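IscA (Thermosynechococcus elongatus, PDB 1X0G) binds an exposed [2Fe-2S] cluster in an asymmetric homodimer and acts as a scaffold for iron-sulfur cluster biosynthesis. Local coordinates at the interface of chains A and B. Sequence-based numbering; all coordinates share one arbitrary frame. Chains: chain A/B, IscA.

The interface of chains A and B. Residues chain A 45-47, 65; chain B 27-29.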
# COMPACT_ATOMS: atom_id res chain seq x y z
N ALA A 45 3.59 19.79 7.96
CA ALA A 45 4.45 20.98 8.29
C ALA A 45 3.58 22.01 9.00
O ALA A 45 2.40 22.01 8.82
CB ALA A 45 5.03 21.65 7.03
N LEU A 46 4.18 22.91 9.78
CA LEU A 46 3.42 23.95 10.37
C LEU A 46 3.81 25.29 9.82
O LEU A 46 4.57 25.96 10.40
CB LEU A 46 3.56 23.94 11.86
CG LEU A 46 3.43 22.65 12.66
CD1 LEU A 46 3.39 23.01 14.17
CD2 LEU A 46 2.24 21.93 12.29
N VAL A 47 3.26 25.67 8.70
CA VAL A 47 3.48 26.96 8.12
C VAL A 47 2.71 28.06 8.79
O VAL A 47 1.82 27.81 9.60
CB VAL A 47 3.05 26.97 6.69
CG1 VAL A 47 4.09 26.27 5.92
CG2 VAL A 47 1.77 26.18 6.53
N ALA A 65 -4.30 22.59 5.74
CA ALA A 65 -4.21 22.88 4.32
C ALA A 65 -3.66 21.67 3.58
O ALA A 65 -2.87 20.92 4.09
CB ALA A 65 -3.39 24.11 4.07
N ILE B 27 -1.33 26.84 11.43
CA ILE B 27 -1.71 26.04 10.22
C ILE B 27 -0.88 24.87 9.86
O ILE B 27 0.27 25.01 9.45
CB ILE B 27 -2.21 26.84 8.97
CG1 ILE B 27 -1.55 26.35 7.70
CG2 ILE B 27 -2.10 28.36 9.13
CD1 ILE B 27 -2.30 26.83 6.50
N LEU B 28 -1.48 23.70 10.01
CA LEU B 28 -0.92 22.43 9.53
C LEU B 28 -1.01 22.17 7.98
O LEU B 28 -2.11 22.11 7.46
CB LEU B 28 -1.60 21.27 10.26
CG LEU B 28 -1.51 19.92 9.57
CD1 LEU B 28 -0.04 19.65 9.44
CD2 LEU B 28 -2.11 18.82 10.40
N ARG B 29 0.09 22.00 7.27
CA ARG B 29 0.00 21.82 5.85
C ARG B 29 0.51 20.44 5.46
O ARG B 29 1.52 19.98 6.02
CB ARG B 29 0.77 22.87 5.13
CG ARG B 29 0.80 22.71 3.66
CD ARG B 29 1.22 24.05 3.15
NE ARG B 29 0.95 24.18 1.74
CZ ARG B 29 1.50 23.48 0.74
NH1 ARG B 29 2.40 22.50 0.93
NH2 ARG B 29 1.08 23.73 -0.49
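A:Ala45 and B:Arg29 pair through their backbones in both directions, and with them the start of one long strand of IscA is stitched to the end of its counterpart. The amide N of B:Arg29 donates to the carbonyl O of A:Ala45 at 2.8 Å in a nearly straight bond (169° at H), although the donor is tilted out of the carbonyl plane. The return bond, from A:Ala45 N to B:Arg29 O, is also 2.8 Å and stays in the carbonyl plane, but is more bent at its hydrogen (140°). This is antiparallel pairing, which A:Leu46 and B:Leu28 continue. The other edge of the B segment is used as well: B:Leu28 O accepts the amide N of A:Ala65 at 2.8 Å, here in a parallel register. The B strand is thereby gripped between two segments of chain A.

Side chains pack over this backbone ladder. CG2 of A:Val47 lies between its own backbone N and carbonyl carbon (chi1 -77° for CG1), a branch that reaches CG1 of B:Ile27 at 3.5 Å, the two side chains meeting at a slant. The same methyl touches B:Arg29 CB at 3.7 Å, so it bridges two residues of the partner. Further along the isoleucine, CD1 extends to the methyl CB of A:Ala65 at 3.8 Å, tying both A segments to one side chain. An alanine in place of B:Ile27 would probably leave A:Val47 CG2 and the A:Ala65 methyl without this apolar cover and open a gap between them. B:Leu28 instead sends CD1 towards A:Ala45 O, 3.4 Å away.

In the fold, the site shows how one chain's strand can complete another's sheet, in keeping with the domain swapping described for this tetrameric protein: B:Leu28 and B:Arg29 begin strand 28-47 of chain B and insert between the end of strand 27-46 and strand 62-66 of chain A, making a mixed intermolecular sheet that the two-fold repeats with the chains exchanged.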